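Local coordinates for aldehyde Dehydrogenase (Burkholderia cenocepacia, PDB 4O6R), which probably oxidises aldehydes to carboxylic acids with NAD(P)+ as cofactor, at residues R240-S245 / K250-E255; G151-W156 / Q218-H223; S164-P169 / A230-T235. One frame throughout, in Å; residues are numbered along the deposited sequence.

Contact 1: residues R240-S245 / K250-E255; sequences RIVEAS and KRVQLE. With AMP (adenosine monophosphate), chain E.
A chi1 of 172° sets CG1 of Val242 anti to the backbone N and leaves CG2 anti to the carbonyl carbon; CG of Leu254 is likewise anti to its own carbonyl carbon (chi1 -57°), and the two side chains meet at about a right angle, Val242 CG2 resting 3.7 Å from Leu254 CD1. The leucine's other methyl, CD2, takes Ile241 CG2 at 4.1 Å as these side chains run side by side in opposing senses. Ile241 works in two places at once: CG2 faces the strand, while CD1 runs to the adenine of AMP and stops 3.7 Å from its C2. Next door, Arg240 turns an edge of its guanidinium to the same base, N7 lying in the guanidinium plane and 3.4 Å from NH2.

Val252 points at the helix and is pressed against Ser245, with CG2 only 3.4 Å from Ser245 CB, tighter than normal van der Waals contact. The serine hydroxyl both donates and accepts. It donates to a lone pair of Val242 O, in the carbonyl plane, at 2.7 Å, and it accepts from a water that also donates to Lys250 O, joining Ser245 to the residue before the strand. A weak bond from Lys250 N to Ser245 O, 3.5 Å long, spans the connecting loop. CG of Lys250 packs on Ser245 CA and CB, and its ammonium goes on to His223 O, Ala221 O and Asn248 OD1.

This is the second half of a beta-alpha-beta crossover, strand 228-232, helix 235-245 and strand 251-255, as in a Rossmann-type nucleotide-binding domain; helix and returning strand run antiparallel (175°), their axes 9.0 Å apart. Tyr464 of strand 463-464 touches Val242, Val252 and Leu254, Ala244 packs on helix 213-222, and Val242 meets Ser245 of the second subunit.

Contact 2: residues G151-W156 / Q218-H223; sequences GQIVPW and QRLAEH. With AMP (adenosine monophosphate), chain E.
Leu220 is the residue that helix 213-222 presses onto the strand, its CG swung anti to the backbone N (chi1 -171°) and its two methyls divided between neighbouring strand residues. CD1 comes down on Gly151, 3.9 Å from CA, where the backbone itself is the packing surface. CD2 goes further along, to 3.9 Å from Gln152 N and 4.1 Å from Ile153 CG1.

The layering of a helix on the parallel strands 138-153, 176-180 and 228-232 belongs to the Rossmann-like nucleotide-binding domain of aldehyde dehydrogenases, and AMP lies over the strand end here. Ile153 serves both partners: CG1 faces Leu220, while CG2 sits 3.1 Å from the ribose O4' and CD1 packs by the adenine at N3 and C2.

Two residues before Leu220, Gln218 OE1 accepts from the adenine N6 at 3.1 Å (151°). Its amide is held from the other end as well, NE2 giving an almost straight bond (176°) in the amide plane to Glu222 OE2 at 2.7 Å, which it approaches from above the carboxylate plane; this fixes which end faces the base. Just past the strand, Val154 O accepts the ribose hydroxyl O3' at 2.8 Å.

Contact 3: residues S164-P169 / A230-T235; sequences SWKMGP and AFTGST. With AMP (adenosine monophosphate), chain E.
Lys166 of helix 159-172 sends its side chain across to Ala230 and Thr232 of strand 228-232, on a sheet of the Rossmann-like nucleotide-binding domain. Along the helix, Ser164 comes first, its O receiving Gly168 N in a regular turn; Trp165 then turns its indole to an edge-to-face stack with Phe456.

Lys166 follows and carries the whole contact. Its chain bends at chi2 (-70°) and again at chi3 (135°), away from a staggered value, which brings NZ to 4.0 Å from both Ala230 CB and Thr232 OG1. The alanine methyl is a plain packing neighbour, and the threonine hydroxyl is too far for a direct hydrogen bond. A water mediates weakly, accepting from NZ at 2.9 Å and donating to Phe231 O, and the ammonium's charge is met by a salt bridge to Glu467. Lys166 O receives Gln152 NE2, pinning the helix to the adjoining strand. Past Gly168, Pro169 kinks the helix, since its N has no bond to the preceding turn.

Phe231 leaves the strand on the side away from this helix, and its ring reaches AMP. Beyond it, Ser234 N donates to the phosphate O1P over a doubtfully short distance. The phenyl ring meets the ribose with its edge, CE1 lying 3.0 Å from O4', which sits in the ring plane.

Overall arrangement
All three contacts are built on one sheet and meet around AMP. Strand 228-232 of contact 3 lies between the strands of the other two: Ile153 N reaches Ala230 O at 2.8 Å, and Glu255 N reaches Phe231 O at 2.9 Å. Contacts 1 and 2 have centres about 9 Å apart, with Ala244 CB 3.7 Å from Ala221 CB where their helices touch; contact 3 is centred about 12 Å from contact 1 and 10 Å from contact 2. Contacts 1 and 2 supply residues for the adenine, contacts 2 and 3 for the ribose, and contact 3 for the phosphate, while Lys180 and Thr237 add further bonds to the nucleotide.

Contact 1: residues R240-S245 / K250-E255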
loop_
_atom_site.group_PDB
_atom_site.type_symbol
_atom_site.label_atom_id
_atom_site.label_comp_id
_atom_site.label_asym_id
_atom_site.label_seq_id
_atom_site.Cartn_x
_atom_site.Cartn_y
_atom_site.Cartn_z
ATOM N N ARG A 240 -17.760 -4.373 -29.349
ATOM C CA ARG A 240 -19.177 -4.621 -29.108
ATOM C C ARG A 240 -19.540 -4.630 -27.603
ATOM O O ARG A 240 -20.607 -4.164 -27.218
ATOM C CB ARG A 240 -19.616 -5.949 -29.758
ATOM C CG ARG A 240 -19.463 -5.976 -31.280
ATOM C CD ARG A 240 -20.399 -6.973 -31.980
ATOM N NE ARG A 240 -20.144 -8.367 -31.599
ATOM C CZ ARG A 240 -19.236 -9.183 -32.161
ATOM N NH1 ARG A 240 -18.433 -8.773 -33.151
ATOM N NH2 ARG A 240 -19.108 -10.432 -31.716
ATOM N N ILE A 241 -18.629 -5.140 -26.771
ATOM C CA ILE A 241 -18.793 -5.077 -25.318
ATOM C C ILE A 241 -18.831 -3.638 -24.858
ATOM O O ILE A 241 -19.695 -3.243 -24.089
ATOM C CB ILE A 241 -17.640 -5.791 -24.568
ATOM C CG1 ILE A 241 -17.639 -7.309 -24.854
ATOM C CG2 ILE A 241 -17.728 -5.535 -23.068
ATOM C CD1 ILE A 241 -18.886 -8.063 -24.417
ATOM N N VAL A 242 -17.870 -2.857 -25.326
ATOM C CA VAL A 242 -17.819 -1.438 -25.014
ATOM C C VAL A 242 -19.110 -0.752 -25.411
ATOM O O VAL A 242 -19.708 -0.040 -24.600
ATOM C CB VAL A 242 -16.581 -0.763 -25.629
ATOM C CG1 VAL A 242 -16.643 0.751 -25.474
ATOM C CG2 VAL A 242 -15.331 -1.297 -24.954
ATOM N N GLU A 243 -19.579 -1.027 -26.632
ATOM C CA GLU A 243 -20.810 -0.417 -27.097
ATOM C C GLU A 243 -21.991 -0.780 -26.192
ATOM O O GLU A 243 -22.798 0.063 -25.858
ATOM C CB GLU A 243 -21.088 -0.785 -28.570
ATOM C CG GLU A 243 -22.040 0.165 -29.284
ATOM C CD GLU A 243 -23.500 -0.171 -29.088
ATOM O OE1 GLU A 243 -23.795 -1.207 -28.428
ATOM O OE2 GLU A 243 -24.387 0.590 -29.592
ATOM N N ALA A 244 -22.076 -2.036 -25.792
ATOM C CA ALA A 244 -23.171 -2.512 -24.947
ATOM C C ALA A 244 -23.131 -1.872 -23.577
ATOM O O ALA A 244 -24.175 -1.664 -22.979
ATOM C CB ALA A 244 -23.094 -4.024 -24.779
ATOM N N SER A 245 -21.924 -1.555 -23.085
ATOM C CA SER A 245 -21.763 -1.002 -21.747
ATOM C C SER A 245 -22.425 0.375 -21.590
ATOM O O SER A 245 -22.690 0.812 -20.492
ATOM C CB SER A 245 -20.258 -0.915 -21.398
ATOM O OG SER A 245 -19.684 0.255 -21.957
ATOM N N LYS A 250 -21.907 0.549 -17.122
ATOM C CA LYS A 250 -21.202 -0.440 -16.345
ATOM C C LYS A 250 -19.705 -0.343 -16.605
ATOM O O LYS A 250 -19.260 0.051 -17.684
ATOM C CB LYS A 250 -21.680 -1.846 -16.659
ATOM C CG LYS A 250 -21.614 -2.254 -18.128
ATOM C CD LYS A 250 -21.911 -3.715 -18.385
ATOM C CE LYS A 250 -23.277 -4.200 -17.904
ATOM N NZ LYS A 250 -24.435 -3.493 -18.535
ATOM N N ARG A 251 -18.924 -0.706 -15.594
ATOM C CA ARG A 251 -17.497 -0.772 -15.767
ATOM C C ARG A 251 -17.180 -1.908 -16.743
ATOM O O ARG A 251 -17.989 -2.826 -16.919
ATOM C CB ARG A 251 -16.805 -0.941 -14.432
ATOM C CG ARG A 251 -16.900 0.347 -13.636
ATOM C CD ARG A 251 -16.689 0.149 -12.157
ATOM N NE ARG A 251 -15.321 -0.281 -11.926
ATOM C CZ ARG A 251 -14.748 -0.372 -10.728
ATOM N NH1 ARG A 251 -15.412 -0.041 -9.638
ATOM N NH2 ARG A 251 -13.484 -0.765 -10.631
ATOM N N VAL A 252 -16.016 -1.806 -17.374
ATOM C CA VAL A 252 -15.587 -2.719 -18.422
ATOM C C VAL A 252 -14.125 -3.159 -18.202
ATOM O O VAL A 252 -13.251 -2.350 -17.856
ATOM C CB VAL A 252 -15.722 -2.042 -19.806
ATOM C CG1 VAL A 252 -15.215 -2.950 -20.924
ATOM C CG2 VAL A 252 -17.168 -1.649 -20.074
ATOM N N GLN A 253 -13.880 -4.444 -18.374
ATOM C CA GLN A 253 -12.529 -4.990 -18.434
ATOM C C GLN A 253 -12.381 -5.798 -19.744
ATOM O O GLN A 253 -13.287 -6.543 -20.136
ATOM C CB GLN A 253 -12.276 -5.870 -17.196
ATOM C CG GLN A 253 -10.949 -6.597 -17.178
ATOM C CD GLN A 253 -10.733 -7.337 -15.868
ATOM O OE1 GLN A 253 -11.564 -7.246 -14.924
ATOM N NE2 GLN A 253 -9.638 -8.075 -15.785
ATOM N N LEU A 254 -11.235 -5.650 -20.410
ATOM C CA LEU A 254 -11.055 -6.253 -21.745
ATOM C C LEU A 254 -9.677 -6.848 -21.856
ATOM O O LEU A 254 -8.692 -6.161 -21.599
ATOM C CB LEU A 254 -11.186 -5.193 -22.837
ATOM C CG LEU A 254 -12.478 -4.379 -22.916
ATOM C CD1 LEU A 254 -12.344 -3.187 -23.867
ATOM C CD2 LEU A 254 -13.646 -5.259 -23.319
ATOM N N GLU A 255 -9.611 -8.120 -22.212
ATOM C CA GLU A 255 -8.335 -8.750 -22.606
ATOM C C GLU A 255 -8.523 -9.280 -23.982
ATOM O O GLU A 255 -9.260 -10.241 -24.196
ATOM C CB GLU A 255 -7.883 -9.913 -21.715
ATOM C CG GLU A 255 -6.499 -10.465 -22.124
ATOM C CD GLU A 255 -6.484 -11.750 -22.972
ATOM O OE1 GLU A 255 -6.746 -11.758 -24.207
ATOM O OE2 GLU A 255 -6.104 -12.795 -22.415
HETATM P P AMP E . -14.882 -14.063 -29.450
HETATM O O1P AMP E . -13.849 -13.064 -29.057
HETATM O O2P AMP E . -16.060 -13.415 -30.210
HETATM O O3P AMP E . -14.275 -15.331 -30.078
HETATM O "O5'" AMP E . -15.589 -14.669 -28.087
HETATM C "C5'" AMP E . -15.040 -14.961 -26.772
HETATM C "C4'" AMP E . -16.249 -15.141 -25.806
HETATM O "O4'" AMP E . -17.184 -14.069 -26.042
HETATM C "C3'" AMP E . -17.091 -16.417 -25.948
HETATM O "O3'" AMP E . -17.573 -16.978 -24.685
HETATM C "C2'" AMP E . -18.231 -15.958 -26.872
HETATM O "O2'" AMP E . -19.433 -16.762 -26.871
HETATM C "C1'" AMP E . -18.482 -14.520 -26.426
HETATM N N9 AMP E . -19.121 -13.616 -27.444
HETATM C C8 AMP E . -19.143 -13.754 -28.803
HETATM N N7 AMP E . -19.861 -12.739 -29.387
HETATM C C5 AMP E . -20.311 -11.911 -28.404
HETATM C C6 AMP E . -21.105 -10.650 -28.292
HETATM N N6 AMP E . -21.599 -10.027 -29.369
HETATM N N1 AMP E . -21.342 -10.105 -27.085
HETATM C C2 AMP E . -20.868 -10.703 -25.982
HETATM N N3 AMP E . -20.154 -11.852 -25.999
HETATM C C4 AMP E . -19.831 -12.503 -27.136
HETATM O O HOH W 1 -25.446 -1.348 -20.599
HETATM O O HOH W 2 -19.063 1.906 -19.790
#

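Contact 2: residues G151-W156 / Q218-H223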
loop_
_atom_site.group_PDB
_atom_site.type_symbol
_atom_site.label_atom_id
_atom_site.label_comp_id
_atom_site.label_asym_id
_atom_site.label_seq_id
_atom_site.Cartn_x
_atom_site.Cartn_y
_atom_site.Cartn_z
ATOM N N GLY A 151 -20.638 -9.433 -14.574
ATOM C CA GLY A 151 -20.820 -10.334 -15.683
ATOM C C GLY A 151 -19.457 -10.671 -16.254
ATOM O O GLY A 151 -18.599 -9.780 -16.372
ATOM N N GLN A 152 -19.264 -11.933 -16.616
ATOM C CA GLN A 152 -17.965 -12.397 -17.110
ATOM C C GLN A 152 -18.155 -13.294 -18.311
ATOM O O GLN A 152 -18.891 -14.268 -18.261
ATOM C CB GLN A 152 -17.198 -13.111 -15.994
ATOM C CG GLN A 152 -17.115 -12.284 -14.713
ATOM C CD GLN A 152 -16.366 -12.964 -13.582
ATOM O OE1 GLN A 152 -16.565 -14.152 -13.301
ATOM N NE2 GLN A 152 -15.492 -12.221 -12.925
ATOM N N ILE A 153 -17.436 -12.983 -19.383
ATOM C CA ILE A 153 -17.505 -13.726 -20.638
ATOM C C ILE A 153 -16.110 -14.236 -20.942
ATOM O O ILE A 153 -15.175 -13.452 -21.023
ATOM C CB ILE A 153 -18.040 -12.840 -21.785
ATOM C CG1 ILE A 153 -19.480 -12.427 -21.499
ATOM C CG2 ILE A 153 -17.990 -13.589 -23.114
ATOM C CD1 ILE A 153 -20.013 -11.301 -22.336
ATOM N N VAL A 154 -16.032 -15.548 -21.195
ATOM C CA VAL A 154 -14.799 -16.354 -21.172
ATOM C C VAL A 154 -14.667 -17.181 -22.472
ATOM O O VAL A 154 -15.639 -17.826 -22.857
ATOM C CB VAL A 154 -14.928 -17.357 -19.988
ATOM C CG1 VAL A 154 -13.703 -18.220 -19.852
ATOM C CG2 VAL A 154 -15.224 -16.635 -18.678
ATOM N N PRO A 155 -13.480 -17.190 -23.150
ATOM C CA PRO A 155 -13.364 -18.006 -24.322
ATOM C C PRO A 155 -12.990 -19.471 -24.018
ATOM O O PRO A 155 -12.974 -19.888 -22.851
ATOM C CB PRO A 155 -12.268 -17.300 -25.108
ATOM C CG PRO A 155 -11.381 -16.745 -24.087
ATOM C CD PRO A 155 -12.228 -16.458 -22.883
ATOM N N TRP A 156 -12.657 -20.214 -25.073
ATOM C CA TRP A 156 -12.558 -21.665 -25.009
ATOM C C TRP A 156 -11.144 -22.206 -24.850
ATOM O O TRP A 156 -10.983 -23.424 -24.843
ATOM C CB TRP A 156 -13.177 -22.263 -26.273
ATOM C CG TRP A 156 -12.779 -21.538 -27.534
ATOM C CD1 TRP A 156 -13.510 -20.604 -28.195
ATOM C CD2 TRP A 156 -11.537 -21.665 -28.246
ATOM N NE1 TRP A 156 -12.812 -20.155 -29.292
ATOM C CE2 TRP A 156 -11.593 -20.784 -29.337
ATOM C CE3 TRP A 156 -10.382 -22.442 -28.063
ATOM C CZ2 TRP A 156 -10.551 -20.688 -30.288
ATOM C CZ3 TRP A 156 -9.337 -22.342 -29.000
ATOM C CH2 TRP A 156 -9.439 -21.474 -30.101
ATOM N N GLN A 218 -24.498 -11.115 -25.366
ATOM C CA GLN A 218 -24.953 -9.750 -25.673
ATOM C C GLN A 218 -25.896 -9.249 -24.565
ATOM O O GLN A 218 -25.809 -8.101 -24.141
ATOM C CB GLN A 218 -25.658 -9.717 -27.029
ATOM C CG GLN A 218 -26.019 -8.349 -27.539
ATOM C CD GLN A 218 -24.808 -7.543 -27.959
ATOM O OE1 GLN A 218 -23.809 -8.093 -28.453
ATOM N NE2 GLN A 218 -24.884 -6.222 -27.765
ATOM N N ARG A 219 -26.776 -10.110 -24.074
ATOM C CA ARG A 219 -27.689 -9.679 -23.030
ATOM C C ARG A 219 -26.916 -9.363 -21.740
ATOM O O ARG A 219 -27.190 -8.359 -21.076
ATOM C CB ARG A 219 -28.780 -10.721 -22.759
ATOM C CG ARG A 219 -29.756 -10.342 -21.657
ATOM C CD ARG A 219 -30.386 -8.964 -21.851
ATOM N NE ARG A 219 -31.318 -8.668 -20.772
ATOM C CZ ARG A 219 -31.783 -7.466 -20.473
ATOM N NH1 ARG A 219 -31.431 -6.401 -21.178
ATOM N NH2 ARG A 219 -32.606 -7.322 -19.444
ATOM N N LEU A 220 -25.976 -10.239 -21.382
ATOM C CA LEU A 220 -25.139 -10.026 -20.188
ATOM C C LEU A 220 -24.426 -8.648 -20.247
ATOM O O LEU A 220 -24.454 -7.881 -19.283
ATOM C CB LEU A 220 -24.107 -11.164 -20.046
ATOM C CG LEU A 220 -23.301 -11.202 -18.737
ATOM C CD1 LEU A 220 -24.199 -11.112 -17.497
ATOM C CD2 LEU A 220 -22.481 -12.490 -18.677
ATOM N N ALA A 221 -23.799 -8.344 -21.379
ATOM C CA ALA A 221 -23.095 -7.061 -21.561
ATOM C C ALA A 221 -24.042 -5.865 -21.496
ATOM O O ALA A 221 -23.646 -4.808 -21.011
ATOM C CB ALA A 221 -22.318 -7.058 -22.869
ATOM N N GLU A 222 -25.277 -6.021 -21.995
ATOM C CA GLU A 222 -26.272 -4.933 -21.988
ATOM C C GLU A 222 -27.056 -4.811 -20.702
ATOM O O GLU A 222 -27.748 -3.835 -20.508
ATOM C CB GLU A 222 -27.292 -5.121 -23.107
ATOM C CG GLU A 222 -26.700 -4.951 -24.481
ATOM C CD GLU A 222 -27.628 -5.347 -25.624
ATOM O OE1 GLU A 222 -28.747 -5.856 -25.382
ATOM O OE2 GLU A 222 -27.181 -5.198 -26.779
ATOM N N HIS A 223 -27.002 -5.809 -19.828
ATOM C CA HIS A 223 -27.971 -5.891 -18.733
ATOM C C HIS A 223 -27.856 -4.692 -17.774
ATOM O O HIS A 223 -26.757 -4.378 -17.311
ATOM C CB HIS A 223 -27.804 -7.199 -17.960
ATOM C CG HIS A 223 -29.033 -7.600 -17.202
ATOM N ND1 HIS A 223 -29.517 -6.873 -16.139
ATOM C CD2 HIS A 223 -29.902 -8.627 -17.381
ATOM C CE1 HIS A 223 -30.617 -7.445 -15.676
ATOM N NE2 HIS A 223 -30.873 -8.510 -16.417
HETATM P P AMP E . -14.882 -14.063 -29.450
HETATM O O1P AMP E . -13.849 -13.064 -29.057
HETATM O O2P AMP E . -16.060 -13.415 -30.210
HETATM O O3P AMP E . -14.275 -15.331 -30.078
HETATM O "O5'" AMP E . -15.589 -14.669 -28.087
HETATM C "C5'" AMP E . -15.040 -14.961 -26.772
HETATM C "C4'" AMP E . -16.249 -15.141 -25.806
HETATM O "O4'" AMP E . -17.184 -14.069 -26.042
HETATM C "C3'" AMP E . -17.091 -16.417 -25.948
HETATM O "O3'" AMP E . -17.573 -16.978 -24.685
HETATM C "C2'" AMP E . -18.231 -15.958 -26.872
HETATM O "O2'" AMP E . -19.433 -16.762 -26.871
HETATM C "C1'" AMP E . -18.482 -14.520 -26.426
HETATM N N9 AMP E . -19.121 -13.616 -27.444
HETATM C C8 AMP E . -19.143 -13.754 -28.803
HETATM N N7 AMP E . -19.861 -12.739 -29.387
HETATM C C5 AMP E . -20.311 -11.911 -28.404
HETATM C C6 AMP E . -21.105 -10.650 -28.292
HETATM N N6 AMP E . -21.599 -10.027 -29.369
HETATM N N1 AMP E . -21.342 -10.105 -27.085
HETATM C C2 AMP E . -20.868 -10.703 -25.982
HETATM N N3 AMP E . -20.154 -11.852 -25.999
HETATM C C4 AMP E . -19.831 -12.503 -27.136
#

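Contact 3: residues S164-P169 / A230-T235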
loop_
_atom_site.group_PDB
_atom_site.type_symbol
_atom_site.label_atom_id
_atom_site.label_comp_id
_atom_site.label_asym_id
_atom_site.label_seq_id
_atom_site.Cartn_x
_atom_site.Cartn_y
_atom_site.Cartn_z
ATOM N N SER A 164 -11.145 -19.653 -12.448
ATOM C CA SER A 164 -10.404 -19.120 -11.315
ATOM C C SER A 164 -9.929 -17.690 -11.561
ATOM O O SER A 164 -10.047 -16.841 -10.676
ATOM C CB SER A 164 -9.234 -20.023 -10.954
ATOM O OG SER A 164 -8.186 -19.968 -11.922
ATOM N N TRP A 165 -9.412 -17.397 -12.745
ATOM C CA TRP A 165 -8.914 -16.032 -13.006
ATOM C C TRP A 165 -10.018 -14.969 -12.882
ATOM O O TRP A 165 -9.800 -13.876 -12.381
ATOM C CB TRP A 165 -8.312 -15.944 -14.397
ATOM C CG TRP A 165 -7.014 -16.641 -14.578
ATOM C CD1 TRP A 165 -6.465 -17.633 -13.804
ATOM C CD2 TRP A 165 -6.097 -16.416 -15.642
ATOM N NE1 TRP A 165 -5.247 -18.029 -14.330
ATOM C CE2 TRP A 165 -5.007 -17.297 -15.459
ATOM C CE3 TRP A 165 -6.062 -15.502 -16.709
ATOM C CZ2 TRP A 165 -3.883 -17.287 -16.307
ATOM C CZ3 TRP A 165 -4.951 -15.512 -17.574
ATOM C CH2 TRP A 165 -3.886 -16.399 -17.360
ATOM N N LYS A 166 -11.195 -15.322 -13.376
ATOM C CA LYS A 166 -12.369 -14.466 -13.320
ATOM C C LYS A 166 -13.052 -14.420 -11.962
ATOM O O LYS A 166 -13.251 -13.343 -11.370
ATOM C CB LYS A 166 -13.385 -14.974 -14.319
ATOM C CG LYS A 166 -12.955 -14.820 -15.747
ATOM C CD LYS A 166 -12.960 -13.380 -16.148
ATOM C CE LYS A 166 -11.701 -13.086 -16.893
ATOM N NZ LYS A 166 -11.549 -11.620 -17.104
ATOM N N MET A 167 -13.425 -15.591 -11.473
ATOM C CA MET A 167 -14.266 -15.660 -10.307
ATOM C C MET A 167 -13.513 -15.490 -9.003
ATOM O O MET A 167 -14.101 -15.023 -8.031
ATOM C CB MET A 167 -15.096 -16.946 -10.289
ATOM C CG MET A 167 -16.052 -16.999 -11.470
ATOM S SD MET A 167 -17.394 -18.192 -11.253
ATOM C CE MET A 167 -16.549 -19.715 -11.701
ATOM N N GLY A 168 -12.235 -15.851 -8.976
ATOM C CA GLY A 168 -11.439 -15.649 -7.759
ATOM C C GLY A 168 -11.517 -14.226 -7.195
ATOM O O GLY A 168 -11.997 -14.034 -6.079
ATOM N N PRO A 169 -11.067 -13.227 -7.964
ATOM C CA PRO A 169 -11.116 -11.894 -7.420
ATOM C C PRO A 169 -12.529 -11.364 -7.263
ATOM O O PRO A 169 -12.795 -10.672 -6.289
ATOM C CB PRO A 169 -10.303 -11.059 -8.426
ATOM C CG PRO A 169 -10.281 -11.827 -9.685
ATOM C CD PRO A 169 -10.335 -13.267 -9.247
ATOM N N ALA A 230 -16.703 -8.172 -17.809
ATOM C CA ALA A 230 -15.331 -8.547 -18.084
ATOM C C ALA A 230 -15.318 -9.509 -19.261
ATOM O O ALA A 230 -16.065 -10.512 -19.262
ATOM C CB ALA A 230 -14.697 -9.170 -16.864
ATOM N N PHE A 231 -14.508 -9.190 -20.271
ATOM C CA PHE A 231 -14.497 -9.941 -21.500
ATOM C C PHE A 231 -13.077 -10.226 -21.978
ATOM O O PHE A 231 -12.181 -9.345 -21.963
ATOM C CB PHE A 231 -15.275 -9.183 -22.597
ATOM C CG PHE A 231 -15.130 -9.801 -23.965
ATOM C CD1 PHE A 231 -15.924 -10.850 -24.341
ATOM C CD2 PHE A 231 -14.166 -9.339 -24.856
ATOM C CE1 PHE A 231 -15.784 -11.440 -25.593
ATOM C CE2 PHE A 231 -14.003 -9.917 -26.103
ATOM C CZ PHE A 231 -14.808 -10.979 -26.463
ATOM N N THR A 232 -12.880 -11.474 -22.396
ATOM C CA THR A 232 -11.633 -11.935 -23.000
ATOM C C THR A 232 -12.014 -12.524 -24.324
ATOM O O THR A 232 -12.907 -13.396 -24.371
ATOM C CB THR A 232 -10.989 -13.007 -22.111
ATOM O OG1 THR A 232 -10.622 -12.418 -20.872
ATOM C CG2 THR A 232 -9.776 -13.652 -22.741
ATOM N N GLY A 233 -11.363 -12.078 -25.395
ATOM C CA GLY A 233 -11.706 -12.524 -26.744
ATOM C C GLY A 233 -11.176 -11.576 -27.806
ATOM O O GLY A 233 -10.162 -10.914 -27.577
ATOM N N SER A 234 -11.847 -11.505 -28.960
ATOM C CA SER A 234 -11.352 -10.751 -30.107
ATOM C C SER A 234 -11.535 -9.253 -29.911
ATOM O O SER A 234 -12.413 -8.804 -29.188
ATOM C CB SER A 234 -12.060 -11.172 -31.404
ATOM O OG SER A 234 -13.413 -10.713 -31.462
ATOM N N THR A 235 -10.726 -8.483 -30.631
ATOM C CA THR A 235 -10.861 -7.028 -30.656
ATOM C C THR A 235 -12.219 -6.599 -31.099
ATOM O O THR A 235 -12.839 -5.727 -30.465
ATOM C CB THR A 235 -9.837 -6.401 -31.617
ATOM O OG1 THR A 235 -8.601 -7.097 -31.485
ATOM C CG2 THR A 235 -9.599 -4.916 -31.278
HETATM P P AMP E . -14.882 -14.063 -29.450
HETATM O O1P AMP E . -13.849 -13.064 -29.057
HETATM O O2P AMP E . -16.060 -13.415 -30.210
HETATM O O3P AMP E . -14.275 -15.331 -30.078
HETATM O "O5'" AMP E . -15.589 -14.669 -28.087
HETATM C "C5'" AMP E . -15.040 -14.961 -26.772
HETATM C "C4'" AMP E . -16.249 -15.141 -25.806
HETATM O "O4'" AMP E . -17.184 -14.069 -26.042
HETATM C "C3'" AMP E . -17.091 -16.417 -25.948
HETATM O "O3'" AMP E . -17.573 -16.978 -24.685
HETATM C "C2'" AMP E . -18.231 -15.958 -26.872
HETATM O "O2'" AMP E . -19.433 -16.762 -26.871
HETATM C "C1'" AMP E . -18.482 -14.520 -26.426
HETATM N N9 AMP E . -19.121 -13.616 -27.444
HETATM C C8 AMP E . -19.143 -13.754 -28.803
HETATM N N7 AMP E . -19.861 -12.739 -29.387
HETATM C C5 AMP E . -20.311 -11.911 -28.404
HETATM C C6 AMP E . -21.105 -10.650 -28.292
HETATM N N6 AMP E . -21.599 -10.027 -29.369
HETATM N N1 AMP E . -21.342 -10.105 -27.085
HETATM C C2 AMP E . -20.868 -10.703 -25.982
HETATM N N3 AMP E . -20.154 -11.852 -25.999
HETATM C C4 AMP E . -19.831 -12.503 -27.136
HETATM O O HOH W 3 -11.057 -9.513 -19.019
#